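Local coordinates for putative beta-glucosidase (Bifidobacterium adolescentis, PDB 5WAB), which acts as a glycoside hydrolase family 3 beta-glucosidase, releasing terminal beta-linked glucose, and may also split an arabinopyranosyl linkage of ginsenoside Rb2, at residues E16-T21 against D258-A263; T389-A394 against L434-A439; V446-S449 against V453-V456. One frame throughout, in Å; residues are numbered along the deposited sequence.

Overall arrangement
From the N terminus, helix 14-19 meets helix 257-265 in contact 1, which closes a loop of more than 230 residues holding the parallel strands of the TIM-barrel-related N-terminal domain. The chain then enters the C-terminal domain, where contact 2 pairs two helices flanking the mixed sheet, and contact 3 folds the loop after strand 444-449 back on that strand. The three are in series; none nests in or crosses another. Contacts 2 and 3 adjoin, Leu434 CD1 lying 4.1 Å from Val446 CG2 where helix 428-438 packs on strand 444-449. Contact 1 lies on the opposite side of the chain's centre from both, its centre about 65 Å from that of contact 2.

Contact 1: residues E16-T21 against D258-A263; sequences EKASLT and DQIVYA
Helix 14-19, near the start of the chain, lies here against helix 257-265 of the N-terminal, TIM-barrel-related domain of this family 3 enzyme. Ala18 and Ile260 bring the backbones close, with a CA to CA distance of 5.7 Å, and the small methyl of Ala18 suits so close an approach. Ala18 CB rests on two branched residues, 3.6 Å from Val261 CG2 and 3.7 Å from Ile260 CG2. Ile260 has CG2 anti to its backbone N and CG1 beside that N, and so turns one branch to Ala18 and the other to Thr21, whose OG1 lies 3.8 Å from Ile260 CG1. The Thr21 hydroxyl (chi1 66°) also bends back to give a short 2.5 Å hydrogen bond to Ala18 O, which takes the Thr21 amide N at 3.1 Å as well. Replacing Thr21 by an alanine removes OG1 and CG2, and would probably leave Ala18 O without its hydroxyl donor and open a gap beside Ile260 CG1. Leu274 of helix 271-292 touches both Thr21 and Ile260. With no hydrogen bond between them, the segments are held mainly by methyl packing of Ala18 on Ile260 and Val261, while the Thr21 hydroxyl is turned back to the carbonyl of Ala18.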
ATOM      1  N   GLU A  16     -12.423 -10.334  35.001  1.00 24.79           N
ATOM      2  CA  GLU A  16     -11.362 -10.809  34.120  1.00 22.67           C
ATOM      3  C   GLU A  16     -11.773 -10.720  32.656  1.00 21.29           C
ATOM      4  O   GLU A  16     -10.948 -10.403  31.794  1.00 20.44           O
ATOM      5  CB  GLU A  16     -10.965 -12.231  34.498  1.00 22.31           C
ATOM      6  CG  GLU A  16     -10.245 -12.282  35.837  1.00 22.25           C
ATOM      7  CD  GLU A  16     -10.087 -13.690  36.374  1.00 22.73           C
ATOM      8  OE1 GLU A  16     -10.848 -14.584  35.942  1.00 21.87           O
ATOM      9  OE2 GLU A  16      -9.193 -13.904  37.228  1.00 22.96           O
ATOM     10  N   LYS A  17     -13.037 -11.012  32.351  1.00 21.22           N
ATOM     11  CA  LYS A  17     -13.507 -10.864  30.979  1.00 21.58           C
ATOM     12  C   LYS A  17     -13.387  -9.421  30.509  1.00 20.53           C
ATOM     13  O   LYS A  17     -12.870  -9.149  29.416  1.00 20.96           O
ATOM     14  CB  LYS A  17     -14.961 -11.320  30.867  1.00 22.34           C
ATOM     15  CG  LYS A  17     -15.196 -12.796  31.051  1.00 23.33           C
ATOM     16  CD  LYS A  17     -16.677 -13.087  30.872  1.00 23.40           C
ATOM     17  CE  LYS A  17     -17.009 -14.515  31.200  1.00 23.92           C
ATOM     18  NZ  LYS A  17     -18.469 -14.769  31.077  1.00 26.53           N
ATOM     19  N   ALA A  18     -13.861  -8.476  31.327  1.00 19.62           N
ATOM     20  CA  ALA A  18     -13.827  -7.072  30.940  1.00 19.80           C
ATOM     21  C   ALA A  18     -12.405  -6.546  30.825  1.00 21.50           C
ATOM     22  O   ALA A  18     -12.137  -5.683  29.983  1.00 24.18           O
ATOM     23  CB  ALA A  18     -14.625  -6.226  31.932  1.00 19.93           C
ATOM     24  N   SER A  19     -11.477  -7.048  31.645  1.00 20.29           N
ATOM     25  CA  SER A  19     -10.108  -6.552  31.551  1.00 19.00           C
ATOM     26  C   SER A  19      -9.487  -6.909  30.209  1.00 17.90           C
ATOM     27  O   SER A  19      -8.659  -6.154  29.690  1.00 16.16           O
ATOM     28  CB  SER A  19      -9.245  -7.093  32.696  1.00 19.06           C
ATOM     29  OG  SER A  19      -9.065  -8.493  32.607  1.00 20.91           O
ATOM     30  N   LEU A  20      -9.882  -8.044  29.627  1.00 16.45           N
ATOM     31  CA  LEU A  20      -9.318  -8.455  28.348  1.00 15.51           C
ATOM     32  C   LEU A  20      -9.678  -7.503  27.215  1.00 15.33           C
ATOM     33  O   LEU A  20      -9.012  -7.523  26.174  1.00 13.89           O
ATOM     34  CB  LEU A  20      -9.794  -9.864  27.995  1.00 12.31           C
ATOM     35  CG  LEU A  20      -9.248 -11.027  28.814  1.00 11.54           C
ATOM     36  CD1 LEU A  20      -9.825 -12.313  28.267  1.00 11.28           C
ATOM     37  CD2 LEU A  20      -7.728 -11.067  28.783  1.00 10.71           C
ATOM     38  N   THR A  21     -10.706  -6.677  27.393  1.00 16.04           N
ATOM     39  CA  THR A  21     -11.170  -5.784  26.342  1.00 16.46           C
ATOM     40  C   THR A  21     -10.369  -4.486  26.272  1.00 18.30           C
ATOM     41  O   THR A  21     -10.778  -3.557  25.557  1.00 21.06           O
ATOM     42  CB  THR A  21     -12.662  -5.495  26.529  1.00 16.44           C
ATOM     43  OG1 THR A  21     -12.868  -4.747  27.731  1.00 17.58           O
ATOM     44  CG2 THR A  21     -13.420  -6.808  26.640  1.00 16.36           C
ATOM     45  N   ASP A 258     -14.011  -0.850  34.312  1.00 29.57           N
ATOM     46  CA  ASP A 258     -15.151  -0.887  35.217  1.00 30.58           C
ATOM     47  C   ASP A 258     -16.440  -0.536  34.484  1.00 29.31           C
ATOM     48  O   ASP A 258     -17.521  -0.998  34.871  1.00 28.36           O
ATOM     49  CB  ASP A 258     -14.907   0.056  36.403  1.00 33.73           C
ATOM     50  CG  ASP A 258     -14.738   1.519  35.981  1.00 36.39           C
ATOM     51  OD1 ASP A 258     -14.039   1.777  34.978  1.00 36.78           O
ATOM     52  OD2 ASP A 258     -15.278   2.418  36.666  1.00 37.34           O
ATOM     53  N   GLN A 259     -16.340   0.256  33.411  1.00 28.36           N
ATOM     54  CA  GLN A 259     -17.512   0.578  32.604  1.00 27.91           C
ATOM     55  C   GLN A 259     -18.052  -0.645  31.871  1.00 24.65           C
ATOM     56  O   GLN A 259     -19.270  -0.768  31.692  1.00 23.25           O
ATOM     57  CB  GLN A 259     -17.176   1.696  31.614  1.00 29.49           C
ATOM     58  CG  GLN A 259     -16.700   2.973  32.279  1.00 31.54           C
ATOM     59  CD  GLN A 259     -16.280   4.045  31.286  1.00 32.70           C
ATOM     60  OE1 GLN A 259     -16.538   3.939  30.085  1.00 32.60           O
ATOM     61  NE2 GLN A 259     -15.633   5.092  31.789  1.00 33.81           N
ATOM     62  N   ILE A 260     -17.174  -1.555  31.442  1.00 22.81           N
ATOM     63  CA  ILE A 260     -17.651  -2.792  30.832  1.00 21.14           C
ATOM     64  C   ILE A 260     -18.355  -3.655  31.870  1.00 21.37           C
ATOM     65  O   ILE A 260     -19.396  -4.261  31.590  1.00 21.29           O
ATOM     66  CB  ILE A 260     -16.491  -3.551  30.159  1.00 20.93           C
ATOM     67  CG1 ILE A 260     -15.751  -2.646  29.170  1.00 20.53           C
ATOM     68  CG2 ILE A 260     -17.005  -4.833  29.489  1.00 16.25           C
ATOM     69  CD1 ILE A 260     -16.620  -2.125  28.024  1.00 16.57           C
ATOM     70  N   VAL A 261     -17.805  -3.714  33.086  1.00 22.12           N
ATOM     71  CA  VAL A 261     -18.393  -4.532  34.146  1.00 22.44           C
ATOM     72  C   VAL A 261     -19.774  -4.011  34.523  1.00 23.51           C
ATOM     73  O   VAL A 261     -20.738  -4.780  34.640  1.00 22.58           O
ATOM     74  CB  VAL A 261     -17.460  -4.572  35.368  1.00 23.38           C
ATOM     75  CG1 VAL A 261     -18.109  -5.343  36.505  1.00 25.06           C
ATOM     76  CG2 VAL A 261     -16.135  -5.189  34.993  1.00 20.18           C
ATOM     77  N   TYR A 262     -19.885  -2.696  34.735  1.00 24.34           N
ATOM     78  CA  TYR A 262     -21.165  -2.092  35.088  1.00 24.93           C
ATOM     79  C   TYR A 262     -22.193  -2.305  33.984  1.00 23.48           C
ATOM     80  O   TYR A 262     -23.342  -2.676  34.252  1.00 23.80           O
ATOM     81  CB  TYR A 262     -20.971  -0.603  35.369  1.00 27.49           C
ATOM     82  CG  TYR A 262     -20.150  -0.339  36.608  1.00 30.60           C
ATOM     83  CD1 TYR A 262     -20.180  -1.215  37.686  1.00 31.67           C
ATOM     84  CD2 TYR A 262     -19.323   0.772  36.691  1.00 31.51           C
ATOM     85  CE1 TYR A 262     -19.422  -0.980  38.815  1.00 33.39           C
ATOM     86  CE2 TYR A 262     -18.560   1.013  37.818  1.00 33.18           C
ATOM     87  CZ  TYR A 262     -18.612   0.133  38.876  1.00 34.16           C
ATOM     88  OH  TYR A 262     -17.851   0.373  39.996  1.00 36.36           O
ATOM     89  N   ALA A 263     -21.796  -2.056  32.730  1.00 22.01           N
ATOM     90  CA  ALA A 263     -22.711  -2.205  31.602  1.00 20.43           C
ATOM     91  C   ALA A 263     -23.118  -3.659  31.393  1.00 19.17           C
ATOM     92  O   ALA A 263     -24.248  -3.932  30.970  1.00 18.63           O
ATOM     93  CB  ALA A 263     -22.079  -1.639  30.331  1.00 19.62           C
TER

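Contact 2: residues T389-A394 against L434-A439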
ATOM      1  N   THR A 389      27.768  28.694  -2.235  1.00 55.10           N
ATOM      2  CA  THR A 389      29.081  28.061  -2.151  1.00 54.41           C
ATOM      3  C   THR A 389      28.983  26.567  -2.424  1.00 51.06           C
ATOM      4  O   THR A 389      29.772  26.013  -3.197  1.00 51.33           O
ATOM      5  CB  THR A 389      29.707  28.317  -0.782  1.00 55.72           C
ATOM      6  OG1 THR A 389      29.738  29.726  -0.526  1.00 57.66           O
ATOM      7  CG2 THR A 389      31.129  27.765  -0.743  1.00 56.54           C
ATOM      8  N   LEU A 390      28.039  25.890  -1.767  1.00 48.66           N
ATOM      9  CA  LEU A 390      27.819  24.474  -2.043  1.00 46.25           C
ATOM     10  C   LEU A 390      27.364  24.263  -3.481  1.00 45.14           C
ATOM     11  O   LEU A 390      27.755  23.286  -4.131  1.00 45.36           O
ATOM     12  CB  LEU A 390      26.790  23.902  -1.068  1.00 44.15           C
ATOM     13  CG  LEU A 390      27.219  23.802   0.396  1.00 43.55           C
ATOM     14  CD1 LEU A 390      26.104  23.192   1.217  1.00 38.22           C
ATOM     15  CD2 LEU A 390      28.503  23.000   0.539  1.00 40.22           C
ATOM     16  N   GLU A 391      26.539  25.179  -3.994  1.00 44.84           N
ATOM     17  CA  GLU A 391      26.057  25.074  -5.367  1.00 45.35           C
ATOM     18  C   GLU A 391      27.206  25.174  -6.361  1.00 46.44           C
ATOM     19  O   GLU A 391      27.271  24.403  -7.327  1.00 44.83           O
ATOM     20  CB  GLU A 391      25.013  26.161  -5.623  1.00 46.81           C
ATOM     21  CG  GLU A 391      24.362  26.142  -6.992  1.00 47.30           C
ATOM     22  CD  GLU A 391      23.207  27.128  -7.085  1.00 47.84           C
ATOM     23  OE1 GLU A 391      22.303  27.062  -6.224  1.00 45.97           O
ATOM     24  OE2 GLU A 391      23.215  27.987  -7.996  1.00 49.76           O
ATOM     25  N   ALA A 392      28.130  26.111  -6.132  1.00 48.61           N
ATOM     26  CA  ALA A 392      29.275  26.270  -7.022  1.00 50.07           C
ATOM     27  C   ALA A 392      30.204  25.062  -6.968  1.00 49.97           C
ATOM     28  O   ALA A 392      30.754  24.653  -7.997  1.00 50.80           O
ATOM     29  CB  ALA A 392      30.035  27.550  -6.676  1.00 52.14           C
ATOM     30  N   GLU A 393      30.415  24.494  -5.776  1.00 50.32           N
ATOM     31  CA  GLU A 393      31.236  23.290  -5.678  1.00 50.75           C
ATOM     32  C   GLU A 393      30.630  22.148  -6.481  1.00 48.29           C
ATOM     33  O   GLU A 393      31.349  21.407  -7.164  1.00 48.59           O
ATOM     34  CB  GLU A 393      31.406  22.868  -4.217  1.00 52.30           C
ATOM     35  CG  GLU A 393      32.261  21.609  -4.063  1.00 54.23           C
ATOM     36  CD  GLU A 393      32.039  20.879  -2.749  1.00 54.12           C
ATOM     37  OE1 GLU A 393      31.185  21.318  -1.945  1.00 53.36           O
ATOM     38  OE2 GLU A 393      32.715  19.851  -2.529  1.00 54.29           O
ATOM     39  N   ALA A 394      29.302  21.999  -6.425  1.00 45.37           N
ATOM     40  CA  ALA A 394      28.652  20.931  -7.176  1.00 43.60           C
ATOM     41  C   ALA A 394      28.768  21.164  -8.673  1.00 45.14           C
ATOM     42  O   ALA A 394      28.758  20.203  -9.447  1.00 44.17           O
ATOM     43  CB  ALA A 394      27.184  20.807  -6.767  1.00 41.55           C
ATOM     44  N   LEU A 434      19.937  21.661  -9.907  1.00 38.30           N
ATOM     45  CA  LEU A 434      19.860  20.826 -11.099  1.00 38.99           C
ATOM     46  C   LEU A 434      19.995  21.661 -12.368  1.00 42.34           C
ATOM     47  O   LEU A 434      20.727  21.280 -13.291  1.00 43.04           O
ATOM     48  CB  LEU A 434      18.547  20.043 -11.104  1.00 37.40           C
ATOM     49  CG  LEU A 434      18.212  19.254 -12.374  1.00 36.40           C
ATOM     50  CD1 LEU A 434      19.318  18.267 -12.732  1.00 36.13           C
ATOM     51  CD2 LEU A 434      16.874  18.538 -12.214  1.00 33.20           C
ATOM     52  N   LYS A 435      19.315  22.812 -12.426  1.00 43.88           N
ATOM     53  CA  LYS A 435      19.432  23.683 -13.593  1.00 45.92           C
ATOM     54  C   LYS A 435      20.864  24.162 -13.780  1.00 46.15           C
ATOM     55  O   LYS A 435      21.372  24.201 -14.908  1.00 47.13           O
ATOM     56  CB  LYS A 435      18.496  24.889 -13.462  1.00 48.61           C
ATOM     57  CG  LYS A 435      17.007  24.570 -13.534  1.00 49.59           C
ATOM     58  CD  LYS A 435      16.161  25.718 -12.978  1.00 51.28           C
ATOM     59  CE  LYS A 435      14.756  25.733 -13.581  1.00 51.95           C
ATOM     60  NZ  LYS A 435      14.043  24.430 -13.427  1.00 50.00           N
ATOM     61  N   ALA A 436      21.536  24.518 -12.684  1.00 45.78           N
ATOM     62  CA  ALA A 436      22.910  25.003 -12.775  1.00 46.17           C
ATOM     63  C   ALA A 436      23.858  23.894 -13.204  1.00 45.57           C
ATOM     64  O   ALA A 436      24.759  24.122 -14.018  1.00 47.03           O
ATOM     65  CB  ALA A 436      23.347  25.595 -11.438  1.00 45.57           C
ATOM     66  N   VAL A 437      23.681  22.689 -12.664  1.00 43.56           N
ATOM     67  CA  VAL A 437      24.536  21.582 -13.071  1.00 44.45           C
ATOM     68  C   VAL A 437      24.302  21.243 -14.541  1.00 46.26           C
ATOM     69  O   VAL A 437      25.252  20.976 -15.286  1.00 46.09           O
ATOM     70  CB  VAL A 437      24.309  20.368 -12.149  1.00 40.59           C
ATOM     71  CG1 VAL A 437      24.978  19.120 -12.716  1.00 40.90           C
ATOM     72  CG2 VAL A 437      24.826  20.664 -10.747  1.00 39.92           C
ATOM     73  N   ALA A 438      23.044  21.285 -14.989  1.00 46.27           N
ATOM     74  CA  ALA A 438      22.726  20.930 -16.369  1.00 47.55           C
ATOM     75  C   ALA A 438      23.369  21.871 -17.376  1.00 50.91           C
ATOM     76  O   ALA A 438      23.573  21.481 -18.532  1.00 51.91           O
ATOM     77  CB  ALA A 438      21.212  20.908 -16.576  1.00 47.07           C
ATOM     78  N   ALA A 439      23.696  23.098 -16.965  1.00 52.90           N
ATOM     79  CA  ALA A 439      24.347  24.036 -17.868  1.00 56.08           C
ATOM     80  C   ALA A 439      25.773  23.619 -18.194  1.00 57.74           C
ATOM     81  O   ALA A 439      26.305  24.034 -19.229  1.00 60.46           O
ATOM     82  CB  ALA A 439      24.344  25.443 -17.270  1.00 57.03           C
TER
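The hydrogen bond from Ala438 N to Leu434 O, 2.9 Å long, belongs to the helical turn that presents Ala436 and Val437 to Glu391 and Ala394. A matching bond in the facing helix, Ala394 N to Leu390 O at 3.1 Å, holds Ala394 in its turn. The backbones are separated by 7.2 Å between the CA atoms of Ala394 and Val437, and by 8.0 Å between those of Glu391 and Ala436, so side chains have to bridge the distance.

Val437 does so on the buried side. Its CG2, beside its own backbone N and anti to its carbonyl carbon, comes within 4.2 Å of Ala394 O: a methyl group against a carbonyl oxygen, with no hydrogen bond between them. The small Ala394 suits its place, probably letting the valine methyl approach its carbonyl oxygen.

These helices flank the mixed sheet of the C-terminal domain as the crossovers of successive beta-alpha-beta units: helix 388-399 links strands 373-376 and 403-409, and helix 428-438 links 403-409 to 444-449. Ile337 of strand 334-337 touches both Ala394 and Val437, consistent with the two helices lying on one face of the sheet. Val437 also meets Met406 and Ile444, its branched, apolar side chain buried between the helix and these strand residues.

Around Glu391 and Ala436 the contact is partly open to solvent. Glu391 has CG anti to its backbone N (chi1 -177°), and its chain stays extended beyond CG, which carries the carboxylate across until OE2 is 4.2 Å from Ala436 CB. Across the segments OE2 meets this methyl, not a donor; the other oxygen, OE1, has a long, weak ion pair with Arg388 of its own helix.

Contact 3: residues V446-S449 against V453-V456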
ATOM      1  N   VAL A 446      19.014  11.670 -12.171  1.00 28.76           N
ATOM      2  CA  VAL A 446      18.403  12.105 -10.921  1.00 28.08           C
ATOM      3  C   VAL A 446      17.783  10.894 -10.234  1.00 27.33           C
ATOM      4  O   VAL A 446      16.985  10.171 -10.840  1.00 27.29           O
ATOM      5  CB  VAL A 446      17.360  13.206 -11.170  1.00 28.27           C
ATOM      6  CG1 VAL A 446      16.509  13.435  -9.928  1.00 27.28           C
ATOM      7  CG2 VAL A 446      18.053  14.490 -11.587  1.00 29.70           C
ATOM      8  N   VAL A 447      18.172  10.652  -8.983  1.00 27.80           N
ATOM      9  CA  VAL A 447      17.569   9.620  -8.138  1.00 27.25           C
ATOM     10  C   VAL A 447      16.717  10.306  -7.079  1.00 27.21           C
ATOM     11  O   VAL A 447      17.218  11.148  -6.324  1.00 27.66           O
ATOM     12  CB  VAL A 447      18.636   8.725  -7.485  1.00 27.97           C
ATOM     13  CG1 VAL A 447      17.973   7.654  -6.630  1.00 27.16           C
ATOM     14  CG2 VAL A 447      19.535   8.104  -8.547  1.00 28.22           C
ATOM     15  N   LEU A 448      15.445   9.916  -6.993  1.00 26.17           N
ATOM     16  CA  LEU A 448      14.469  10.573  -6.132  1.00 26.08           C
ATOM     17  C   LEU A 448      14.274   9.819  -4.821  1.00 26.93           C
ATOM     18  O   LEU A 448      14.137   8.592  -4.810  1.00 26.34           O
ATOM     19  CB  LEU A 448      13.120  10.695  -6.846  1.00 25.22           C
ATOM     20  CG  LEU A 448      13.023  11.636  -8.047  1.00 25.38           C
ATOM     21  CD1 LEU A 448      11.684  11.464  -8.746  1.00 24.57           C
ATOM     22  CD2 LEU A 448      13.210  13.078  -7.609  1.00 26.01           C
ATOM     23  N   SER A 449      14.241  10.570  -3.718  1.00 27.89           N
ATOM     24  CA  SER A 449      13.913  10.058  -2.390  1.00 26.72           C
ATOM     25  C   SER A 449      12.667  10.782  -1.902  1.00 27.04           C
ATOM     26  O   SER A 449      12.694  12.003  -1.702  1.00 28.06           O
ATOM     27  CB  SER A 449      15.064  10.278  -1.406  1.00 27.29           C
ATOM     28  OG  SER A 449      16.217   9.553  -1.776  1.00 29.00           O
ATOM     29  N   VAL A 453       4.188  10.854  -3.939  1.00 27.14           N
ATOM     30  CA  VAL A 453       4.433  11.376  -5.281  1.00 26.13           C
ATOM     31  C   VAL A 453       5.003  12.781  -5.210  1.00 26.93           C
ATOM     32  O   VAL A 453       4.460  13.655  -4.527  1.00 22.95           O
ATOM     33  CB  VAL A 453       3.135  11.359  -6.109  1.00 26.52           C
ATOM     34  CG1 VAL A 453       3.280  12.231  -7.327  1.00 27.14           C
ATOM     35  CG2 VAL A 453       2.806   9.953  -6.545  1.00 26.95           C
ATOM     36  N   VAL A 454       6.100  13.002  -5.928  1.00 25.23           N
ATOM     37  CA  VAL A 454       6.596  14.344  -6.188  1.00 26.92           C
ATOM     38  C   VAL A 454       6.419  14.626  -7.675  1.00 27.23           C
ATOM     39  O   VAL A 454       6.393  13.710  -8.505  1.00 25.57           O
ATOM     40  CB  VAL A 454       8.068  14.529  -5.760  1.00 25.64           C
ATOM     41  CG1 VAL A 454       8.227  14.255  -4.269  1.00 24.60           C
ATOM     42  CG2 VAL A 454       8.993  13.646  -6.591  1.00 24.08           C
ATOM     43  N   SER A 455       6.266  15.904  -8.007  1.00 29.29           N
ATOM     44  CA  SER A 455       6.198  16.307  -9.402  1.00 29.75           C
ATOM     45  C   SER A 455       7.558  16.134 -10.064  1.00 30.37           C
ATOM     46  O   SER A 455       8.606  16.357  -9.448  1.00 30.90           O
ATOM     47  CB  SER A 455       5.749  17.759  -9.501  1.00 32.01           C
ATOM     48  OG  SER A 455       6.533  18.567  -8.639  1.00 34.73           O
ATOM     49  N   VAL A 456       7.542  15.728 -11.332  1.00 29.68           N
ATOM     50  CA  VAL A 456       8.756  15.449 -12.081  1.00 29.06           C
ATOM     51  C   VAL A 456       8.870  16.318 -13.328  1.00 31.50           C
ATOM     52  O   VAL A 456       9.938  16.875 -13.605  1.00 31.96           O
ATOM     53  CB  VAL A 456       8.847  13.953 -12.450  1.00 26.60           C
ATOM     54  CG1 VAL A 456      10.116  13.679 -13.240  1.00 26.52           C
ATOM     55  CG2 VAL A 456       8.795  13.084 -11.196  1.00 25.24           C
TER
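Residues 446-449, the end of strand 444-449, are regular and extended, whereas residues 453-456 form no strand of their own; they run extended through Ser455 until Val456, at psi -45°, turns the chain away. Only three residues separate the two segments, yet the nearest CA atoms, those of Leu448 and Val454, are 8.7 Å apart. No backbone hydrogen bond spans that distance, so the loop is joined to the strand by side chains.

Leu448 bridges the gap. With CG beside its backbone N and CD1 anti to CA (chi2 171°), it stretches CD1 out to its full reach. That one methyl meets two others, Val454 CG2 at 4.1 Å and Val456 CG2 also at 4.1 Å. The Leu448 and Val454 side chains run alongside one another, pointing contrary ways, while Val456 lies at a slant across the leucine. The longer leucine on the strand and two shorter, beta-branched valines on the loop thus complement one another.

This is the loop following strand 444-449 of the C-terminal domain's mixed sheet, leading to its neighbour 465-468, where Ile466 touches Val456. Polar groups elsewhere secure the same loop: Val453 O accepts from Arg421 and Ser455 OG bonds to Asp425.

Because the contact between the segments is wholly aliphatic and buried, it depends on shape and exclusion of water, and leaves directional bonding to the loop's backbone and serine.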